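Local coordinates for fructose-bisphosphate aldolase class I (Thermoproteus tenax, PDB 1W8S), which is a class I aldolase of the DeoC/LacD family, an enzyme built on the TIM-barrel fold, at residues Val230-Asn233 and Val234-Arg238; Asp239-Lys242 and Phe243-Leu247. The protein carries 2 engineered substitutions. All coordinates share one frame; numbering follows the deposited sequence.

Strand 227-230, the last of the parallel barrel strands, runs into interaction 1, where helix 232-235 makes a tight turn beside the 1-phosphate of FBP. Interaction 1 closes at R238 before interaction 2 opens at D239 on the first turns of helix 240-253, so the two lie in series, neither nested nor crossed. Both are local contacts and close no long loop. Their centres lie about 9 Å apart, and the turn after R237 folds helix 240-253 back so that V234 CG2 meets L247 CD1 at 3.6 Å and R237 CD reaches F243 CD2 at 3.4 Å. Together they tie the phosphate end of the barrel to the helix that follows, against helices 210-222 and 43-53.

Interaction 1 (Val230-Asn233 and Val234-Arg238); sequences VGRN and VWQRR. With FBP (1,6-di-O-phosphono-beta-D-fructofuranose), chain O.
The W235 indole lies flat on the G231-R232 turn: on one face G231 O sits 3.2 Å above the W235 ring plane, toward the rim, and R232 CA stands 4.2 Å from the centroid of the W235 six-membered ring, almost on its normal (CH-pi). At the edge W235 NE1 donates to A22 O, and H25 and F34 meet the ring edge-to-face. W235 CG, wedged between backbone N and carbonyl carbon (chi1 51°), folds the ring over G231 O, which accepts from V234 N and W235 N. R232 turns its guanidinium edge to FBP, P1 in plane: R232 NE binds FBP O1P at 2.9 Å and R232 NH2 binds FBP O3P at 2.8 Å. R232 NH2 also donates to FBP O4P at 3.2 Å, so it serves both phosphates. The P1 phosphate takes G231 N to FBP O2P at 2.9 Å and R232 N to FBP O1P along a nearly straight bond (175°). R237 grips N233 side-on, R237 NE to N233 O at 2.7 Å and R237 NH2 to N233 OD1, which T207 N also binds. Helix-start N-H groups, as in many TIM-barrel phosphate sites, probably stabilise the P1 anion, while the guanidinium offsets part of its charge.

Interaction 2 (Asp239-Lys242 and Phe243-Leu247); sequences DALK and FARAL
L241 swings CG opposite its own backbone N (chi1 177°), which brings its methyls to the side chain of R245, while R245 sets CG beside its own N (chi1 -63°) and bends at chi2 and chi3, bringing its guanidinium back over those methyls. The pair is an i to i+4 contact on the side of helix 240-253 that borders helix 43-53, with R245 exposed; in this TIM-barrel fold the helix follows strand 227-230 and the short helix 232-235. L241 CD1 stands 3.8 Å above the plane of the R245 guanidinium, over its centre, and L241 CD2 comes to 3.3 Å from R245 NH2, so a charged group lies flat on an aliphatic one. L241 also packs on L49 and D52 of helix 43-53. The backbone evidence for regular alpha-helix is a run of i to i+4 bonds, F243 N to D239 O at 3.1 Å and A244 N to A240 O at 2.8 Å among them. D239 occupies the N-cap position without a capping bond from its side chain; its OD2 lies near E210 OE2, a like-charged neighbour that may shift its ionisation. On the buried side F243 reaches F213 and L214 of helix 210-222. One turn on, L247 CG sits 4.2 Å above the F243 ring plane, offset toward the rim.

Interaction 1 (Val230-Asn233 and Val234-Arg238)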
loop_
_atom_site.group_PDB
_atom_site.type_symbol
_atom_site.label_atom_id
_atom_site.label_comp_id
_atom_site.label_asym_id
_atom_site.label_seq_id
_atom_site.Cartn_x
_atom_site.Cartn_y
_atom_site.Cartn_z
ATOM N N VAL E 230 -15.150 15.145 -27.219
ATOM C CA VAL E 230 -15.042 14.348 -28.434
ATOM C C VAL E 230 -13.583 14.336 -28.902
ATOM O O VAL E 230 -12.914 15.362 -28.908
ATOM C CB VAL E 230 -15.969 14.936 -29.560
ATOM C CG1 VAL E 230 -15.643 16.398 -29.873
ATOM C CG2 VAL E 230 -15.954 14.095 -30.838
ATOM N N GLY E 231 -13.106 13.158 -29.297
ATOM C CA GLY E 231 -11.780 12.987 -29.833
ATOM C C GLY E 231 -11.859 12.359 -31.208
ATOM O O GLY E 231 -11.797 13.066 -32.209
ATOM N N ARG E 232 -12.048 11.045 -31.263
ATOM C CA ARG E 232 -11.952 10.310 -32.528
ATOM C C ARG E 232 -12.916 10.798 -33.591
ATOM O O ARG E 232 -12.551 10.916 -34.758
ATOM C CB ARG E 232 -12.156 8.810 -32.293
ATOM C CG ARG E 232 -11.019 8.177 -31.463
ATOM C CD ARG E 232 -11.348 6.778 -30.982
ATOM N NE ARG E 232 -12.109 6.897 -29.745
ATOM C CZ ARG E 232 -12.520 5.892 -29.031
ATOM N NH1 ARG E 232 -12.243 4.655 -29.398
ATOM N NH2 ARG E 232 -13.213 6.126 -27.931
ATOM N N ASN E 233 -14.159 11.091 -33.205
ATOM C CA ASN E 233 -15.159 11.520 -34.200
ATOM C C ASN E 233 -14.878 12.900 -34.802
ATOM O O ASN E 233 -15.531 13.292 -35.764
ATOM C CB ASN E 233 -16.570 11.467 -33.624
ATOM C CG ASN E 233 -17.187 10.115 -33.765
ATOM O OD1 ASN E 233 -17.522 9.693 -34.885
ATOM N ND2 ASN E 233 -17.268 9.380 -32.664
ATOM N N VAL E 234 -13.915 13.626 -34.246
ATOM C CA VAL E 234 -13.341 14.785 -34.908
ATOM C C VAL E 234 -11.985 14.435 -35.555
ATOM O O VAL E 234 -11.871 14.456 -36.764
ATOM C CB VAL E 234 -13.247 16.012 -33.960
ATOM C CG1 VAL E 234 -12.503 17.174 -34.615
ATOM C CG2 VAL E 234 -14.657 16.472 -33.583
ATOM N N TRP E 235 -10.958 14.113 -34.772
ATOM C CA TRP E 235 -9.603 14.050 -35.359
ATOM C C TRP E 235 -9.212 12.763 -36.065
ATOM O O TRP E 235 -8.167 12.735 -36.719
ATOM C CB TRP E 235 -8.512 14.509 -34.389
ATOM C CG TRP E 235 -8.538 13.894 -33.067
ATOM C CD1 TRP E 235 -8.863 14.491 -31.890
ATOM C CD2 TRP E 235 -8.183 12.552 -32.750
ATOM N NE1 TRP E 235 -8.746 13.594 -30.852
ATOM C CE2 TRP E 235 -8.321 12.397 -31.355
ATOM C CE3 TRP E 235 -7.774 11.448 -33.502
ATOM C CZ2 TRP E 235 -8.093 11.196 -30.717
ATOM C CZ3 TRP E 235 -7.508 10.263 -32.840
ATOM C CH2 TRP E 235 -7.687 10.144 -31.486
ATOM N N GLN E 236 -10.034 11.717 -35.988
ATOM C CA GLN E 236 -9.825 10.557 -36.876
ATOM C C GLN E 236 -10.411 10.774 -38.277
ATOM O O GLN E 236 -10.280 9.890 -39.126
ATOM C CB GLN E 236 -10.411 9.256 -36.312
ATOM C CG GLN E 236 -9.551 8.569 -35.279
ATOM C CD GLN E 236 -9.966 7.109 -35.025
ATOM O OE1 GLN E 236 -11.145 6.806 -34.821
ATOM N NE2 GLN E 236 -8.983 6.219 -35.016
ATOM N N ARG E 237 -11.073 11.915 -38.506
ATOM C CA ARG E 237 -11.596 12.265 -39.831
ATOM C C ARG E 237 -10.617 13.125 -40.618
ATOM O O ARG E 237 -10.038 14.052 -40.084
ATOM C CB ARG E 237 -12.923 12.999 -39.706
ATOM C CG ARG E 237 -13.931 12.215 -38.931
ATOM C CD ARG E 237 -15.282 12.876 -38.824
ATOM N NE ARG E 237 -16.235 12.031 -38.091
ATOM C CZ ARG E 237 -16.756 10.917 -38.573
ATOM N NH1 ARG E 237 -16.444 10.509 -39.789
ATOM N NH2 ARG E 237 -17.602 10.197 -37.834
ATOM N N ARG E 238 -10.442 12.814 -41.899
ATOM C CA ARG E 238 -9.592 13.628 -42.767
ATOM C C ARG E 238 -10.225 14.999 -43.022
ATOM O O ARG E 238 -9.506 15.966 -43.287
ATOM C CB ARG E 238 -9.312 12.911 -44.085
ATOM C CG ARG E 238 -8.234 11.820 -43.976
ATOM C CD ARG E 238 -8.333 10.774 -45.097
ATOM N NE ARG E 238 -9.695 10.227 -45.159
ATOM C CZ ARG E 238 -10.332 9.809 -46.259
ATOM N NH1 ARG E 238 -9.737 9.828 -47.459
ATOM N NH2 ARG E 238 -11.581 9.352 -46.144
HETATM P P1 FBP O . -13.523 9.915 -27.822
HETATM O O1P FBP O . -12.499 9.589 -28.838
HETATM O O2P FBP O . -14.622 10.919 -28.285
HETATM O O3P FBP O . -14.255 8.686 -27.273
HETATM O O1 FBP O . -12.748 10.617 -26.620
HETATM C C1 FBP O . -13.412 10.950 -25.420
HETATM C C2 FBP O . -12.895 10.044 -24.293
HETATM O O2 FBP O . -13.619 10.315 -23.072
HETATM C C3 FBP O . -11.390 10.176 -24.026
HETATM O O3 FBP O . -11.015 11.311 -23.262
HETATM C C4 FBP O . -11.110 8.851 -23.318
HETATM O O4 FBP O . -9.763 8.414 -23.365
HETATM C C5 FBP O . -11.991 7.896 -24.111
HETATM O O5 FBP O . -13.109 8.663 -24.591
HETATM C C6 FBP O . -12.444 6.734 -23.235
HETATM O O6 FBP O . -13.340 5.924 -23.975
HETATM P P2 FBP O . -13.064 4.342 -24.179
HETATM O O4P FBP O . -13.538 4.001 -25.572
HETATM O O5P FBP O . -11.586 4.041 -23.920
HETATM O O6P FBP O . -13.981 3.514 -23.261
#

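Interaction 2 (Asp239-Lys242 and Phe243-Leu247)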
loop_
_atom_site.group_PDB
_atom_site.type_symbol
_atom_site.label_atom_id
_atom_site.label_comp_id
_atom_site.label_asym_id
_atom_site.label_seq_id
_atom_site.Cartn_x
_atom_site.Cartn_y
_atom_site.Cartn_z
ATOM N N ASP E 239 -11.557 15.072 -42.917
ATOM C CA ASP E 239 -12.281 16.356 -42.943
ATOM C C ASP E 239 -12.555 16.872 -41.513
ATOM O O ASP E 239 -13.649 17.371 -41.210
ATOM C CB ASP E 239 -13.582 16.250 -43.781
ATOM C CG ASP E 239 -14.668 15.369 -43.117
ATOM O OD1 ASP E 239 -14.317 14.381 -42.428
ATOM O OD2 ASP E 239 -15.900 15.586 -43.243
ATOM N N ALA E 240 -11.545 16.757 -40.646
ATOM C CA ALA E 240 -11.709 17.053 -39.210
ATOM C C ALA E 240 -12.294 18.441 -38.977
ATOM O O ALA E 240 -13.273 18.579 -38.257
ATOM C CB ALA E 240 -10.386 16.913 -38.467
ATOM N N LEU E 241 -11.712 19.457 -39.609
ATOM C CA LEU E 241 -12.127 20.836 -39.361
ATOM C C LEU E 241 -13.546 21.120 -39.851
ATOM O O LEU E 241 -14.328 21.721 -39.112
ATOM C CB LEU E 241 -11.139 21.815 -39.954
ATOM C CG LEU E 241 -11.538 23.283 -39.803
ATOM C CD1 LEU E 241 -11.662 23.696 -38.337
ATOM C CD2 LEU E 241 -10.536 24.134 -40.549
ATOM N N LYS E 242 -13.886 20.674 -41.063
ATOM C CA LYS E 242 -15.246 20.833 -41.603
ATOM C C LYS E 242 -16.287 20.235 -40.659
ATOM O O LYS E 242 -17.260 20.884 -40.296
ATOM C CB LYS E 242 -15.368 20.179 -42.988
ATOM C CG LYS E 242 -16.711 20.432 -43.701
ATOM C CD LYS E 242 -16.765 19.804 -45.107
ATOM C CE LYS E 242 -18.032 20.224 -45.857
ATOM N NZ LYS E 242 -17.757 21.241 -46.925
ATOM N N PHE E 243 -16.043 19.003 -40.229
ATOM C CA PHE E 243 -16.969 18.328 -39.344
ATOM C C PHE E 243 -17.003 18.953 -37.956
ATOM O O PHE E 243 -18.064 19.059 -37.346
ATOM C CB PHE E 243 -16.654 16.840 -39.259
ATOM C CG PHE E 243 -17.685 16.065 -38.515
ATOM C CD1 PHE E 243 -19.027 16.138 -38.884
ATOM C CD2 PHE E 243 -17.335 15.280 -37.443
ATOM C CE1 PHE E 243 -19.979 15.437 -38.186
ATOM C CE2 PHE E 243 -18.286 14.571 -36.752
ATOM C CZ PHE E 243 -19.612 14.653 -37.129
ATOM N N ALA E 244 -15.853 19.395 -37.466
ATOM C CA ALA E 244 -15.772 20.070 -36.165
ATOM C C ALA E 244 -16.639 21.335 -36.165
ATOM O O ALA E 244 -17.406 21.568 -35.247
ATOM C CB ALA E 244 -14.325 20.412 -35.827
ATOM N N ARG E 245 -16.548 22.113 -37.226
ATOM C CA ARG E 245 -17.376 23.317 -37.366
ATOM C C ARG E 245 -18.871 22.970 -37.449
ATOM O O ARG E 245 -19.696 23.689 -36.910
ATOM C CB ARG E 245 -16.944 24.127 -38.586
ATOM C CG ARG E 245 -15.504 24.660 -38.493
ATOM C CD ARG E 245 -15.300 26.052 -39.052
ATOM N NE ARG E 245 -14.194 26.151 -40.008
ATOM C CZ ARG E 245 -13.135 26.981 -39.922
ATOM N NH1 ARG E 245 -12.962 27.803 -38.896
ATOM N NH2 ARG E 245 -12.225 26.979 -40.889
ATOM N N ALA E 246 -19.215 21.865 -38.105
ATOM C CA ALA E 246 -20.607 21.398 -38.115
ATOM C C ALA E 246 -21.096 21.072 -36.697
ATOM O O ALA E 246 -22.219 21.372 -36.342
ATOM C CB ALA E 246 -20.767 20.190 -39.027
ATOM N N LEU E 247 -20.234 20.471 -35.883
ATOM C CA LEU E 247 -20.564 20.163 -34.494
ATOM C C LEU E 247 -20.737 21.420 -33.671
ATOM O O LEU E 247 -21.616 21.479 -32.835
ATOM C CB LEU E 247 -19.461 19.308 -33.857
ATOM C CG LEU E 247 -19.456 17.846 -34.279
ATOM C CD1 LEU E 247 -18.131 17.166 -33.903
ATOM C CD2 LEU E 247 -20.611 17.118 -33.643
#